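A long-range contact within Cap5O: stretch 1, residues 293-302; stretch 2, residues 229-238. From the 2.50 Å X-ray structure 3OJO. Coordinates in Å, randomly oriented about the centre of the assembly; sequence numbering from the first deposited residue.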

# COMPACT_ATOMS: atom_id res chain seq x y z
N GLU B 293 2.64 8.89 11.74
CA GLU B 293 3.07 8.64 13.11
C GLU B 293 4.19 7.61 13.15
O GLU B 293 5.19 7.84 13.83
CB GLU B 293 1.90 8.18 13.99
CG GLU B 293 0.93 9.29 14.38
CD GLU B 293 -0.42 8.90 14.98
OE1 GLU B 293 -1.29 9.79 15.10
OE2 GLU B 293 -0.61 7.71 15.33
N ILE B 294 4.03 6.48 12.38
CA ILE B 294 5.00 5.40 12.26
C ILE B 294 6.27 5.91 11.62
O ILE B 294 7.35 5.70 12.18
CB ILE B 294 4.43 4.11 11.57
CG1 ILE B 294 3.27 3.51 12.39
CG2 ILE B 294 5.50 3.05 11.35
CD1 ILE B 294 2.23 2.83 11.56
N ASN B 295 6.15 6.65 10.52
CA ASN B 295 7.29 7.24 9.82
C ASN B 295 8.06 8.27 10.64
O ASN B 295 9.30 8.31 10.57
CB ASN B 295 6.93 7.73 8.42
CG ASN B 295 6.53 6.61 7.48
OD1 ASN B 295 6.93 5.46 7.63
ND2 ASN B 295 5.71 6.92 6.50
N ASN B 296 7.33 9.04 11.46
CA ASN B 296 7.90 10.04 12.37
C ASN B 296 8.66 9.38 13.53
O ASN B 296 9.57 10.00 14.08
CB ASN B 296 6.81 10.96 12.94
CG ASN B 296 6.28 11.99 11.97
OD1 ASN B 296 6.90 12.36 10.96
ND2 ASN B 296 5.09 12.47 12.25
N SER B 297 8.26 8.16 13.93
CA SER B 297 8.86 7.42 15.04
C SER B 297 10.16 6.69 14.68
O SER B 297 10.85 6.21 15.58
CB SER B 297 7.84 6.43 15.61
OG SER B 297 7.73 5.28 14.79
N MET B 298 10.47 6.55 13.36
CA MET B 298 11.68 5.86 12.90
C MET B 298 12.98 6.51 13.33
O MET B 298 13.82 5.78 13.87
CB MET B 298 11.64 5.48 11.42
CG MET B 298 10.55 4.51 11.07
SD MET B 298 10.49 3.00 12.07
CE MET B 298 11.96 2.16 11.46
N PRO B 299 13.15 7.86 13.26
CA PRO B 299 14.37 8.46 13.82
C PRO B 299 14.67 8.02 15.26
O PRO B 299 15.79 7.59 15.53
CB PRO B 299 14.11 9.97 13.68
CG PRO B 299 13.23 10.07 12.48
CD PRO B 299 12.30 8.90 12.63
N ALA B 300 13.66 8.04 16.15
CA ALA B 300 13.82 7.61 17.56
C ALA B 300 14.13 6.10 17.67
O ALA B 300 14.92 5.71 18.54
CB ALA B 300 12.57 7.97 18.36
N TYR B 301 13.53 5.28 16.79
CA TYR B 301 13.77 3.83 16.72
C TYR B 301 15.24 3.55 16.35
O TYR B 301 15.86 2.66 16.93
CB TYR B 301 12.78 3.15 15.73
CG TYR B 301 13.00 1.66 15.57
CD1 TYR B 301 12.49 0.76 16.50
CD2 TYR B 301 13.78 1.16 14.53
CE1 TYR B 301 12.74 -0.60 16.39
CE2 TYR B 301 14.03 -0.20 14.40
CZ TYR B 301 13.50 -1.08 15.33
OH TYR B 301 13.76 -2.42 15.20
N VAL B 302 15.78 4.31 15.38
CA VAL B 302 17.17 4.22 14.91
C VAL B 302 18.11 4.66 16.06
O VAL B 302 19.09 3.97 16.34
CB VAL B 302 17.38 5.03 13.59
CG1 VAL B 302 18.85 5.19 13.24
CG2 VAL B 302 16.62 4.38 12.44
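Stretch 2 (229-238) ANELTKICNN

One lysine reaches across this contact with its whole length: K234 starts with its CA-to-CB bond pointing sideways, yet its extended chain (chi1 m, then t, t, t) reaches across to stretch 1 and has more surface covered than any other residue of the pair. Its end donates a hydrogen bond from NZ to OG of S297 at 2.8 Å. OG of S297 in turn donates to the backbone O of I294 at 2.7 Å, so the amine begins a short relay ending there. On the way there the aliphatic part is used as well. CG of K234 sits over one face of the Y301 ring, 4.0 Å from the centroid and 25° off the normal, a CH-pi contact, while CE of K234 lies 3.6 Å from SD of M298.

Both stretches are helical, and their N-to-C directions diverge by 52°, with a signed crossing angle of 52° and axes 9.7 Å apart at closest approach. Stretch 1 is kinked: the N of P299 cannot donate, and the N of A300 also lacks a bond to the turn before. Stretch 2 keeps regular phi/psi values throughout.

The backbones draw nearest where CA of I294 and CA of E231 stand 6.8 Å apart; by Y301 and K234 the CA to CA distance has grown to 8.6 Å, and longer side chains span the gap. At the tight end, CD1 of I294 meets OE1 of E231 at 3.4 Å, a carboxylate already satisfied elsewhere in the structure, and CG2 of I294 packs 4.2 Å from CB of N230. The CA-to-CB bond of N230 points toward stretch 1, beside I294, N295 and M298. At the other end a water bridges the two stretches, 3.0 Å from OH of Y301 and donating to OD1 of N238 at 3.3 Å.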

# COMPACT_ATOMS: atom_id res chain seq x y z
N ALA B 229 6.07 -1.23 5.97
CA ALA B 229 7.40 -1.82 5.95
C ALA B 229 8.13 -1.54 7.26
O ALA B 229 8.66 -2.47 7.87
CB ALA B 229 8.19 -1.25 4.78
N ASN B 230 8.09 -0.28 7.73
CA ASN B 230 8.70 0.16 8.98
C ASN B 230 8.08 -0.48 10.21
O ASN B 230 8.80 -0.85 11.13
CB ASN B 230 8.69 1.68 9.07
CG ASN B 230 9.71 2.37 8.19
OD1 ASN B 230 9.55 3.51 7.78
ND2 ASN B 230 10.83 1.77 7.99
N GLU B 231 6.76 -0.60 10.23
CA GLU B 231 6.03 -1.24 11.32
C GLU B 231 6.39 -2.74 11.39
O GLU B 231 6.59 -3.31 12.47
CB GLU B 231 4.52 -1.03 11.13
CG GLU B 231 3.67 -1.77 12.15
CD GLU B 231 2.23 -1.33 12.20
OE1 GLU B 231 1.95 -0.30 12.84
OE2 GLU B 231 1.37 -2.05 11.63
N LEU B 232 6.50 -3.36 10.22
CA LEU B 232 6.85 -4.76 10.06
C LEU B 232 8.26 -5.04 10.53
O LEU B 232 8.50 -6.08 11.16
CB LEU B 232 6.64 -5.20 8.60
CG LEU B 232 5.17 -5.55 8.21
CD1 LEU B 232 4.98 -5.64 6.70
CD2 LEU B 232 4.66 -6.80 8.93
N THR B 233 9.19 -4.10 10.25
CA THR B 233 10.60 -4.13 10.70
C THR B 233 10.67 -4.19 12.23
O THR B 233 11.45 -4.97 12.77
CB THR B 233 11.33 -2.91 10.14
OG1 THR B 233 11.42 -3.06 8.73
CG2 THR B 233 12.73 -2.76 10.69
N LYS B 234 9.84 -3.38 12.92
CA LYS B 234 9.81 -3.39 14.37
C LYS B 234 9.33 -4.76 14.91
O LYS B 234 9.93 -5.28 15.85
CB LYS B 234 8.95 -2.25 14.90
CG LYS B 234 9.56 -0.88 14.69
CD LYS B 234 8.64 0.18 15.25
CE LYS B 234 9.16 1.57 15.11
NZ LYS B 234 8.11 2.59 15.43
N ILE B 235 8.29 -5.34 14.29
CA ILE B 235 7.70 -6.63 14.65
C ILE B 235 8.71 -7.75 14.45
O ILE B 235 8.95 -8.54 15.38
CB ILE B 235 6.36 -6.86 13.87
CG1 ILE B 235 5.23 -5.93 14.41
CG2 ILE B 235 5.92 -8.34 13.93
CD1 ILE B 235 3.95 -5.78 13.47
N CYS B 236 9.33 -7.80 13.24
CA CYS B 236 10.35 -8.77 12.83
C CYS B 236 11.57 -8.74 13.70
O CYS B 236 12.14 -9.79 13.98
CB CYS B 236 10.72 -8.57 11.37
SG CYS B 236 9.54 -9.27 10.21
N ASN B 237 12.00 -7.54 14.11
CA ASN B 237 13.16 -7.44 14.98
C ASN B 237 12.89 -8.02 16.37
O ASN B 237 13.76 -8.70 16.92
CB ASN B 237 13.75 -6.04 15.01
CG ASN B 237 14.74 -5.81 13.88
OD1 ASN B 237 14.49 -5.02 12.96
ND2 ASN B 237 15.87 -6.49 13.91
N ASN B 238 11.64 -7.86 16.86
CA ASN B 238 11.19 -8.40 18.14
C ASN B 238 11.08 -9.91 18.16
O ASN B 238 11.16 -10.49 19.24
CB ASN B 238 9.85 -7.77 18.56
CG ASN B 238 10.00 -6.44 19.28
OD1 ASN B 238 11.10 -5.92 19.52
ND2 ASN B 238 8.87 -5.87 19.67
O HOH W 1 12.36 -3.73 17.47